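Local coordinates for protein esterase (Thermotoga maritima, PDB 3DOH) that acts as a thermostable esterase that probably hydrolyses carboxylic ester bonds, combining an immunoglobulin-like N-terminal domain with an alpha/beta-hydrolase domain, at residues V25-D34 and V112-V121; D34-V45 and N76-L85. All coordinates share one frame; numbering follows the deposited sequence.

Contact 1 (V25-D34 and V112-V121); sequences VVIEYPVEID and VSQLVPIFDV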
loop_
_atom_site.group_PDB
_atom_site.type_symbol
_atom_site.label_atom_id
_atom_site.label_comp_id
_atom_site.label_asym_id
_atom_site.label_seq_id
_atom_site.Cartn_x
_atom_site.Cartn_y
_atom_site.Cartn_z
ATOM N N VAL A 25 -20.282 -7.398 -22.400
ATOM C CA VAL A 25 -21.658 -7.791 -22.389
ATOM C C VAL A 25 -22.380 -6.656 -23.097
ATOM O O VAL A 25 -22.208 -5.481 -22.743
ATOM C CB VAL A 25 -22.156 -7.967 -20.937
ATOM C CG1 VAL A 25 -23.645 -7.866 -20.876
ATOM C CG2 VAL A 25 -21.685 -9.288 -20.363
ATOM N N VAL A 26 -23.145 -7.013 -24.121
ATOM C CA VAL A 26 -23.953 -6.045 -24.873
ATOM C C VAL A 26 -25.456 -6.260 -24.657
ATOM O O VAL A 26 -25.990 -7.353 -24.892
ATOM C CB VAL A 26 -23.652 -6.114 -26.390
ATOM C CG1 VAL A 26 -24.639 -5.300 -27.174
ATOM C CG2 VAL A 26 -22.235 -5.622 -26.689
ATOM N N ILE A 27 -26.141 -5.208 -24.230
ATOM C CA ILE A 27 -27.578 -5.282 -23.984
ATOM C C ILE A 27 -28.300 -4.536 -25.095
ATOM O O ILE A 27 -27.967 -3.397 -25.368
ATOM C CB ILE A 27 -27.964 -4.652 -22.617
ATOM C CG1 ILE A 27 -27.052 -5.197 -21.483
ATOM C CG2 ILE A 27 -29.487 -4.814 -22.382
ATOM C CD1 ILE A 27 -26.929 -4.343 -20.247
ATOM N N GLU A 28 -29.257 -5.192 -25.751
ATOM C CA GLU A 28 -30.095 -4.516 -26.757
ATOM C C GLU A 28 -31.374 -4.058 -26.086
ATOM O O GLU A 28 -32.232 -4.882 -25.728
ATOM C CB GLU A 28 -30.418 -5.399 -27.978
ATOM C CG GLU A 28 -31.319 -4.679 -29.007
ATOM C CD GLU A 28 -31.434 -5.379 -30.380
ATOM O OE1 GLU A 28 -31.596 -6.616 -30.475
ATOM O OE2 GLU A 28 -31.371 -4.655 -31.391
ATOM N N TYR A 29 -31.478 -2.748 -25.911
ATOM C CA TYR A 29 -32.645 -2.121 -25.326
ATOM C C TYR A 29 -33.780 -1.906 -26.339
ATOM O O TYR A 29 -33.517 -1.809 -27.541
ATOM C CB TYR A 29 -32.213 -0.802 -24.695
ATOM C CG TYR A 29 -31.612 -1.007 -23.314
ATOM C CD1 TYR A 29 -32.435 -1.172 -22.194
ATOM C CD2 TYR A 29 -30.226 -1.056 -23.126
ATOM C CE1 TYR A 29 -31.896 -1.359 -20.923
ATOM C CE2 TYR A 29 -29.672 -1.235 -21.861
ATOM C CZ TYR A 29 -30.508 -1.391 -20.762
ATOM O OH TYR A 29 -29.976 -1.586 -19.496
ATOM N N PRO A 30 -35.057 -1.843 -25.858
ATOM C CA PRO A 30 -36.186 -1.605 -26.788
ATOM C C PRO A 30 -36.131 -0.235 -27.527
ATOM O O PRO A 30 -36.517 -0.166 -28.684
ATOM C CB PRO A 30 -37.438 -1.761 -25.886
ATOM C CG PRO A 30 -36.976 -2.469 -24.651
ATOM C CD PRO A 30 -35.551 -2.005 -24.467
ATOM N N VAL A 31 -35.654 0.824 -26.868
ATOM C CA VAL A 31 -35.260 2.051 -27.581
ATOM C C VAL A 31 -33.768 2.287 -27.598
ATOM O O VAL A 31 -32.967 1.477 -27.089
ATOM C CB VAL A 31 -35.850 3.331 -26.999
ATOM C CG1 VAL A 31 -36.735 4.057 -28.061
ATOM C CG2 VAL A 31 -36.541 3.064 -25.644
ATOM N N GLU A 32 -33.401 3.406 -28.209
ATOM C CA GLU A 32 -32.030 3.861 -28.214
ATOM C C GLU A 32 -31.770 4.382 -26.803
ATOM O O GLU A 32 -32.691 4.459 -25.999
ATOM C CB GLU A 32 -31.800 4.967 -29.271
ATOM C CG GLU A 32 -31.483 4.506 -30.714
ATOM C CD GLU A 32 -30.684 5.568 -31.535
ATOM O OE1 GLU A 32 -30.324 6.645 -30.992
ATOM O OE2 GLU A 32 -30.398 5.325 -32.730
ATOM N N ILE A 33 -30.516 4.727 -26.524
ATOM C CA ILE A 33 -30.060 5.211 -25.231
ATOM C C ILE A 33 -28.847 6.089 -25.500
ATOM O O ILE A 33 -28.084 5.814 -26.429
ATOM C CB ILE A 33 -29.635 4.033 -24.341
ATOM C CG1 ILE A 33 -30.848 3.171 -24.032
ATOM C CG2 ILE A 33 -28.953 4.512 -23.056
ATOM C CD1 ILE A 33 -30.554 2.022 -23.166
ATOM N N ASP A 34 -28.682 7.137 -24.689
ATOM C CA ASP A 34 -27.469 7.974 -24.682
ATOM C C ASP A 34 -26.470 7.447 -23.661
ATOM O O ASP A 34 -26.738 7.416 -22.453
ATOM C CB ASP A 34 -27.814 9.413 -24.328
ATOM C CG ASP A 34 -28.797 9.481 -23.188
ATOM O OD1 ASP A 34 -29.837 8.772 -23.285
ATOM O OD2 ASP A 34 -28.523 10.199 -22.188
ATOM N N VAL A 112 -26.760 -10.546 -15.519
ATOM C CA VAL A 112 -26.458 -9.184 -15.760
ATOM C C VAL A 112 -27.563 -8.349 -15.183
ATOM O O VAL A 112 -28.740 -8.741 -15.253
ATOM C CB VAL A 112 -26.432 -8.918 -17.261
ATOM C CG1 VAL A 112 -26.191 -7.414 -17.574
ATOM C CG2 VAL A 112 -25.386 -9.761 -17.906
ATOM N N SER A 113 -27.199 -7.181 -14.646
ATOM C CA SER A 113 -28.193 -6.237 -14.189
ATOM C C SER A 113 -27.978 -4.783 -14.539
ATOM O O SER A 113 -26.875 -4.246 -14.434
ATOM C CB SER A 113 -28.320 -6.315 -12.692
ATOM O OG SER A 113 -29.237 -7.313 -12.383
ATOM N N GLN A 114 -29.076 -4.145 -14.904
ATOM C CA GLN A 114 -29.162 -2.719 -14.810
ATOM C C GLN A 114 -29.777 -2.406 -13.491
ATOM O O GLN A 114 -30.884 -2.797 -13.250
ATOM C CB GLN A 114 -30.048 -2.172 -15.894
ATOM C CG GLN A 114 -30.031 -0.696 -15.903
ATOM C CD GLN A 114 -31.260 -0.194 -16.523
ATOM O OE1 GLN A 114 -31.619 -0.641 -17.604
ATOM N NE2 GLN A 114 -31.949 0.722 -15.844
ATOM N N LEU A 115 -29.067 -1.676 -12.649
ATOM C CA LEU A 115 -29.418 -1.578 -11.245
ATOM C C LEU A 115 -30.296 -0.394 -10.893
ATOM O O LEU A 115 -31.041 -0.429 -9.912
ATOM C CB LEU A 115 -28.150 -1.495 -10.420
ATOM C CG LEU A 115 -27.265 -2.715 -10.520
ATOM C CD1 LEU A 115 -25.851 -2.448 -9.960
ATOM C CD2 LEU A 115 -27.937 -3.845 -9.800
ATOM N N VAL A 116 -30.161 0.664 -11.673
ATOM C CA VAL A 116 -30.821 1.910 -11.421
ATOM C C VAL A 116 -31.519 2.254 -12.712
ATOM O O VAL A 116 -31.151 1.718 -13.782
ATOM C CB VAL A 116 -29.809 3.011 -11.130
ATOM C CG1 VAL A 116 -29.143 2.774 -9.788
ATOM C CG2 VAL A 116 -28.793 3.150 -12.273
ATOM N N PRO A 117 -32.514 3.154 -12.650
ATOM C CA PRO A 117 -33.164 3.510 -13.897
ATOM C C PRO A 117 -32.132 4.182 -14.789
ATOM O O PRO A 117 -31.096 4.587 -14.289
ATOM C CB PRO A 117 -34.256 4.489 -13.442
ATOM C CG PRO A 117 -34.470 4.180 -11.989
ATOM C CD PRO A 117 -33.093 3.877 -11.508
ATOM N N ILE A 118 -32.378 4.262 -16.094
ATOM C CA ILE A 118 -31.468 4.979 -17.003
ATOM C C ILE A 118 -32.220 5.843 -18.005
ATOM O O ILE A 118 -33.392 5.577 -18.344
ATOM C CB ILE A 118 -30.511 4.059 -17.782
ATOM C CG1 ILE A 118 -31.314 2.968 -18.505
ATOM C CG2 ILE A 118 -29.422 3.513 -16.874
ATOM C CD1 ILE A 118 -30.686 2.475 -19.833
ATOM N N PHE A 119 -31.536 6.884 -18.473
ATOM C CA PHE A 119 -32.168 7.843 -19.357
ATOM C C PHE A 119 -32.179 7.278 -20.779
ATOM O O PHE A 119 -31.175 6.711 -21.218
ATOM C CB PHE A 119 -31.463 9.214 -19.268
ATOM C CG PHE A 119 -31.786 9.988 -17.992
ATOM C CD1 PHE A 119 -33.061 10.563 -17.801
ATOM C CD2 PHE A 119 -30.821 10.138 -16.972
ATOM C CE1 PHE A 119 -33.370 11.277 -16.624
ATOM C CE2 PHE A 119 -31.109 10.849 -15.782
ATOM C CZ PHE A 119 -32.385 11.424 -15.611
ATOM N N ASP A 120 -33.310 7.381 -21.479
ATOM C CA ASP A 120 -33.313 7.096 -22.929
ATOM C C ASP A 120 -33.533 8.350 -23.821
ATOM O O ASP A 120 -33.819 9.460 -23.319
ATOM C CB ASP A 120 -34.242 5.919 -23.290
ATOM C CG ASP A 120 -35.598 6.366 -23.784
ATOM O OD1 ASP A 120 -35.915 7.559 -23.621
ATOM O OD2 ASP A 120 -36.345 5.524 -24.340
ATOM N N VAL A 121 -33.414 8.151 -25.135
ATOM C CA VAL A 121 -33.441 9.255 -26.104
ATOM C C VAL A 121 -34.818 9.907 -26.257
ATOM O O VAL A 121 -34.919 11.052 -26.718
ATOM C CB VAL A 121 -32.891 8.833 -27.509
ATOM C CG1 VAL A 121 -31.590 8.032 -27.354
ATOM C CG2 VAL A 121 -33.934 8.040 -28.324
#
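Val25, Ile27 and Tyr29 point across the interior of the immunoglobulin-like sandwich toward Val112 and Gln114, alternate residues of strand 112-114. The axes of strand segments 25-29 and 112-114 come no closer than 9.7 Å and are inclined at 53°, so the layer between them is filled by side chains rather than backbone bonds. Val112 is the bump at one end, forked between two neighbours. Its CG2 slides alongside Val25 CG1 at 3.9 Å, while its CG1, anti to the backbone N (chi1 176°), meets Ile27 CD1 tip to tip.

Farther along, Tyr29 reaches across with its ring. Gln114 OE1 lies at the ring edge near its plane and accepts the phenol proton, OH to OE1 being 2.7 Å; the donor is tilted 24° from the amide's carbonyl plane. The NE2 of the same amide gives a hydrogen bond to Val126 O, so both polar ends of this buried group have a partner. Ile118 CD1 and Ile33 CD1 sit over one face of the Tyr29 ring, toward its rim, and Ile27 CG2 lies over the opposite face. Ile33 and Ile118 cross at about a right angle. Ile118 CD1 fits into the notch formed by Tyr29 and Ile33, 4.0 Å from Tyr29 CZ.

Beyond the corner at Pro30 and Val31 the chain runs beside residues 119-121, where Ile33 and Asp120 remain buried and Val121 lies at the exposed margin. The carboxylate of Glu32 turns to Asn65, which donates to OE2, whereas Asp120 OD1 takes the backbone N-H of Asp122. Val121 covers this margin with its CG1 branch, which rests 3.6 Å from Glu32 CB and lies equally near Ile33 N.

Contact 2 (D34-V45 and N76-L85); sequences DGQKLSPDQFSV and NRGKYVVLEL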
loop_
_atom_site.group_PDB
_atom_site.type_symbol
_atom_site.label_atom_id
_atom_site.label_comp_id
_atom_site.label_asym_id
_atom_site.label_seq_id
_atom_site.Cartn_x
_atom_site.Cartn_y
_atom_site.Cartn_z
ATOM N N ASP A 34 -28.682 7.137 -24.689
ATOM C CA ASP A 34 -27.469 7.974 -24.682
ATOM C C ASP A 34 -26.470 7.447 -23.661
ATOM O O ASP A 34 -26.738 7.416 -22.453
ATOM C CB ASP A 34 -27.814 9.413 -24.328
ATOM C CG ASP A 34 -28.797 9.481 -23.188
ATOM O OD1 ASP A 34 -29.837 8.772 -23.285
ATOM O OD2 ASP A 34 -28.523 10.199 -22.188
ATOM N N GLY A 35 -25.316 7.040 -24.175
ATOM C CA GLY A 35 -24.220 6.544 -23.358
ATOM C C GLY A 35 -23.469 7.647 -22.646
ATOM O O GLY A 35 -22.811 7.397 -21.658
ATOM N N GLN A 36 -23.556 8.866 -23.162
ATOM C CA GLN A 36 -22.934 10.015 -22.541
ATOM C C GLN A 36 -23.319 10.003 -21.066
ATOM O O GLN A 36 -22.489 10.257 -20.205
ATOM C CB GLN A 36 -23.394 11.274 -23.294
ATOM C CG GLN A 36 -23.368 12.623 -22.549
ATOM C CD GLN A 36 -24.497 13.565 -23.036
ATOM O OE1 GLN A 36 -24.682 13.772 -24.254
ATOM N NE2 GLN A 36 -25.271 14.115 -22.085
ATOM N N LYS A 37 -24.571 9.637 -20.783
ATOM C CA LYS A 37 -25.102 9.616 -19.403
ATOM C C LYS A 37 -24.963 8.285 -18.606
ATOM O O LYS A 37 -25.333 8.223 -17.429
ATOM C CB LYS A 37 -26.560 10.143 -19.378
ATOM C CG LYS A 37 -26.700 11.611 -18.879
ATOM C CD LYS A 37 -28.112 11.925 -18.341
ATOM C CE LYS A 37 -28.117 12.876 -17.102
ATOM N NZ LYS A 37 -28.341 14.348 -17.389
ATOM N N LEU A 38 -24.422 7.237 -19.241
ATOM C CA LEU A 38 -24.221 5.926 -18.609
ATOM C C LEU A 38 -22.921 5.898 -17.805
ATOM O O LEU A 38 -21.994 6.668 -18.079
ATOM C CB LEU A 38 -24.209 4.827 -19.673
ATOM C CG LEU A 38 -25.489 4.093 -20.098
ATOM C CD1 LEU A 38 -26.825 4.833 -19.800
ATOM C CD2 LEU A 38 -25.380 3.744 -21.571
ATOM N N SER A 39 -22.842 5.013 -16.822
ATOM C CA SER A 39 -21.648 4.893 -16.010
ATOM C C SER A 39 -21.587 3.459 -15.465
ATOM O O SER A 39 -22.619 2.875 -15.211
ATOM C CB SER A 39 -21.694 5.954 -14.891
ATOM O OG SER A 39 -20.883 5.613 -13.777
ATOM N N PRO A 40 -20.383 2.876 -15.316
ATOM C CA PRO A 40 -20.206 1.475 -14.855
ATOM C C PRO A 40 -20.986 1.066 -13.611
ATOM O O PRO A 40 -21.444 -0.062 -13.508
ATOM C CB PRO A 40 -18.691 1.388 -14.597
ATOM C CG PRO A 40 -18.128 2.322 -15.623
ATOM C CD PRO A 40 -19.081 3.500 -15.626
ATOM N N ASP A 41 -21.163 1.979 -12.677
ATOM C CA ASP A 41 -21.857 1.639 -11.432
ATOM C C ASP A 41 -23.381 1.544 -11.548
ATOM O O ASP A 41 -24.078 1.459 -10.531
ATOM C CB ASP A 41 -21.452 2.601 -10.301
ATOM C CG ASP A 41 -21.854 4.066 -10.571
ATOM O OD1 ASP A 41 -21.677 4.852 -9.627
ATOM O OD2 ASP A 41 -22.356 4.440 -11.675
ATOM N N GLN A 42 -23.902 1.581 -12.769
ATOM C CA GLN A 42 -25.345 1.449 -12.973
ATOM C C GLN A 42 -25.686 0.002 -13.367
ATOM O O GLN A 42 -26.846 -0.355 -13.550
ATOM C CB GLN A 42 -25.847 2.399 -14.046
ATOM C CG GLN A 42 -25.581 3.894 -13.833
ATOM C CD GLN A 42 -26.031 4.703 -15.040
ATOM O OE1 GLN A 42 -25.649 4.398 -16.170
ATOM N NE2 GLN A 42 -26.867 5.709 -14.818
ATOM N N PHE A 43 -24.666 -0.833 -13.484
ATOM C CA PHE A 43 -24.880 -2.171 -13.964
ATOM C C PHE A 43 -24.106 -3.161 -13.123
ATOM O O PHE A 43 -23.246 -2.778 -12.346
ATOM C CB PHE A 43 -24.389 -2.238 -15.393
ATOM C CG PHE A 43 -25.125 -1.343 -16.337
ATOM C CD1 PHE A 43 -26.179 -1.837 -17.095
ATOM C CD2 PHE A 43 -24.741 -0.018 -16.500
ATOM C CE1 PHE A 43 -26.854 -1.029 -17.997
ATOM C CE2 PHE A 43 -25.411 0.808 -17.393
ATOM C CZ PHE A 43 -26.467 0.299 -18.144
ATOM N N SER A 44 -24.397 -4.429 -13.305
ATOM C CA SER A 44 -23.661 -5.468 -12.632
ATOM C C SER A 44 -23.458 -6.623 -13.594
ATOM O O SER A 44 -24.348 -6.923 -14.412
ATOM C CB SER A 44 -24.473 -5.959 -11.475
ATOM O OG SER A 44 -23.746 -6.928 -10.780
ATOM N N VAL A 45 -22.312 -7.287 -13.534
ATOM C CA VAL A 45 -22.135 -8.461 -14.376
ATOM C C VAL A 45 -21.550 -9.610 -13.545
ATOM O O VAL A 45 -20.633 -9.390 -12.779
ATOM C CB VAL A 45 -21.258 -8.115 -15.597
ATOM C CG1 VAL A 45 -20.929 -9.350 -16.415
ATOM C CG2 VAL A 45 -21.953 -7.099 -16.492
ATOM N N ASN A 76 -22.280 8.622 -29.017
ATOM C CA ASN A 76 -22.274 7.613 -27.967
ATOM C C ASN A 76 -23.723 7.238 -27.644
ATOM O O ASN A 76 -24.240 7.591 -26.584
ATOM C CB ASN A 76 -21.555 8.220 -26.751
ATOM C CG ASN A 76 -21.335 7.239 -25.603
ATOM O OD1 ASN A 76 -21.758 6.070 -25.619
ATOM N ND2 ASN A 76 -20.672 7.732 -24.581
ATOM N N ARG A 77 -24.382 6.538 -28.563
ATOM C CA ARG A 77 -25.817 6.334 -28.432
ATOM C C ARG A 77 -26.357 5.170 -29.275
ATOM O O ARG A 77 -25.748 4.789 -30.294
ATOM C CB ARG A 77 -26.581 7.649 -28.727
ATOM C CG ARG A 77 -27.171 7.800 -30.129
ATOM C CD ARG A 77 -27.876 9.173 -30.384
ATOM N NE ARG A 77 -26.983 10.107 -31.075
ATOM C CZ ARG A 77 -26.368 11.146 -30.505
ATOM N NH1 ARG A 77 -26.571 11.440 -29.210
ATOM N NH2 ARG A 77 -25.551 11.902 -31.243
ATOM N N GLY A 78 -27.487 4.597 -28.837
ATOM C CA GLY A 78 -28.232 3.641 -29.657
ATOM C C GLY A 78 -28.960 2.600 -28.839
ATOM O O GLY A 78 -29.026 2.690 -27.623
ATOM N N LYS A 79 -29.503 1.593 -29.505
ATOM C CA LYS A 79 -30.188 0.534 -28.779
ATOM C C LYS A 79 -29.208 -0.433 -28.105
ATOM O O LYS A 79 -29.595 -1.218 -27.229
ATOM C CB LYS A 79 -31.209 -0.195 -29.677
ATOM C CG LYS A 79 -30.619 -0.883 -30.899
ATOM C CD LYS A 79 -31.417 -0.567 -32.166
ATOM C CE LYS A 79 -32.548 -1.568 -32.384
ATOM N NZ LYS A 79 -32.617 -2.038 -33.827
ATOM N N TYR A 80 -27.940 -0.386 -28.481
ATOM C CA TYR A 80 -26.998 -1.297 -27.847
ATOM C C TYR A 80 -26.201 -0.619 -26.749
ATOM O O TYR A 80 -25.608 0.453 -26.956
ATOM C CB TYR A 80 -26.055 -1.903 -28.873
ATOM C CG TYR A 80 -26.740 -2.729 -29.907
ATOM C CD1 TYR A 80 -27.103 -4.035 -29.628
ATOM C CD2 TYR A 80 -27.034 -2.207 -31.169
ATOM C CE1 TYR A 80 -27.733 -4.825 -30.571
ATOM C CE2 TYR A 80 -27.687 -2.995 -32.135
ATOM C CZ TYR A 80 -28.023 -4.313 -31.814
ATOM O OH TYR A 80 -28.663 -5.129 -32.703
ATOM N N VAL A 81 -26.186 -1.241 -25.580
ATOM C CA VAL A 81 -25.337 -0.786 -24.503
ATOM C C VAL A 81 -24.244 -1.834 -24.256
ATOM O O VAL A 81 -24.515 -3.028 -24.011
ATOM C CB VAL A 81 -26.161 -0.440 -23.233
ATOM C CG1 VAL A 81 -25.271 -0.351 -21.982
ATOM C CG2 VAL A 81 -26.935 0.855 -23.461
ATOM N N VAL A 82 -23.009 -1.345 -24.360
ATOM C CA VAL A 82 -21.822 -2.120 -24.158
ATOM C C VAL A 82 -21.270 -1.909 -22.768
ATOM O O VAL A 82 -21.040 -0.783 -22.333
ATOM C CB VAL A 82 -20.723 -1.739 -25.167
ATOM C CG1 VAL A 82 -19.353 -2.433 -24.805
ATOM C CG2 VAL A 82 -21.142 -2.127 -26.564
ATOM N N LEU A 83 -21.039 -3.021 -22.094
ATOM C CA LEU A 83 -20.394 -3.031 -20.806
ATOM C C LEU A 83 -19.092 -3.749 -21.031
ATOM O O LEU A 83 -19.093 -4.948 -21.280
ATOM C CB LEU A 83 -21.222 -3.868 -19.827
ATOM C CG LEU A 83 -22.679 -3.488 -19.561
ATOM C CD1 LEU A 83 -23.233 -4.461 -18.582
ATOM C CD2 LEU A 83 -22.786 -2.059 -19.041
ATOM N N GLU A 84 -17.977 -3.044 -20.969
ATOM C CA GLU A 84 -16.703 -3.697 -21.154
ATOM C C GLU A 84 -16.217 -4.283 -19.826
ATOM O O GLU A 84 -16.451 -3.727 -18.763
ATOM C CB GLU A 84 -15.740 -2.710 -21.817
ATOM C CG GLU A 84 -14.392 -2.562 -21.148
ATOM C CD GLU A 84 -13.257 -2.403 -22.142
ATOM O OE1 GLU A 84 -13.488 -1.848 -23.253
ATOM O OE2 GLU A 84 -12.136 -2.868 -21.806
ATOM N N LEU A 85 -15.552 -5.423 -19.877
ATOM C CA LEU A 85 -15.130 -6.127 -18.649
ATOM C C LEU A 85 -13.606 -6.293 -18.503
ATOM O O LEU A 85 -12.912 -6.525 -19.479
ATOM C CB LEU A 85 -15.825 -7.491 -18.572
ATOM C CG LEU A 85 -17.328 -7.469 -18.896
ATOM C CD1 LEU A 85 -17.783 -8.901 -19.012
ATOM C CD2 LEU A 85 -18.166 -6.702 -17.846
#
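The Phe43 ring carries Leu83 on one face: Leu83 CD2 stands 3.8 Å from the ring centroid and 18° off the normal, a CH-pi contact in which the two side chains cross at about a right angle. At the ring edge, in its plane, lies Ser39 O, just ahead of the 3-10 segment 40-42 that precedes the strand. Val81 CG1 approaches Phe43 CZ obliquely. The other flat group, the Asn76 amide, lies against the turn at Gly35 and Gln36. Its OD1 comes to 3.4 Å from Gly35 CA, an approach made possible by the bare alpha carbon, and accepts the N-H of Ala63 in strand 53-64.

Around the aromatic ring the apolar groups interlock. Leu83 splits its branches, CD2 over Phe43 and CD1 toward Val45, whose CG2 is 3.6 Å away. With Val45 CG1 anti to the backbone N (chi1 174°), the CG2 methyl lies beside that N and also meets Leu85 CD2 at 4.0 Å. At the far end Leu38 CD2 and Val81 CG2 come tip to tip, 3.8 Å apart.

Backbone joins the segments near Asp34 and Arg77, an antiparallel non-hydrogen-bonded pair. Just beyond it Gly35 N donates to Asn76 O over 2.7 Å.

The contact bridges two layers of the immunoglobulin-like domain; the axes of strand segments 43-45 and 80-85 approach to 9.3 Å at 52°. No alpha helix takes part. Strand 53-64 lies between these strands in sheet order, while Tyr29 of strand 19-29 packs on Phe43, Ile33 of strand 32-34 touches Leu38 and Val81, and strand 110-114 borders strand 43-48 on its other side.

In the fold
Contacts 1 and 2 are two parts of one sandwich interior, their centres about 7 Å apart, and both fall within the immunoglobulin-like N-terminal domain. Asp34 belongs to both. Along the chain, contact 2 is nested inside the loop closed by contact 1. Strands 19-29 and 80-85 are antiparallel neighbours, as are 43-48 and 110-114, and backbone hydrogen bonds probably join them at Ile27 N to Val81 O and Ser113 O to Ser44 N. Each contact therefore joins one strand of the first pair to one strand of the second, and together they pack the two pairs face to face. Both also reach a second subunit, at Leu115 and Ser44 among others, so this domain takes part in the assembly as well.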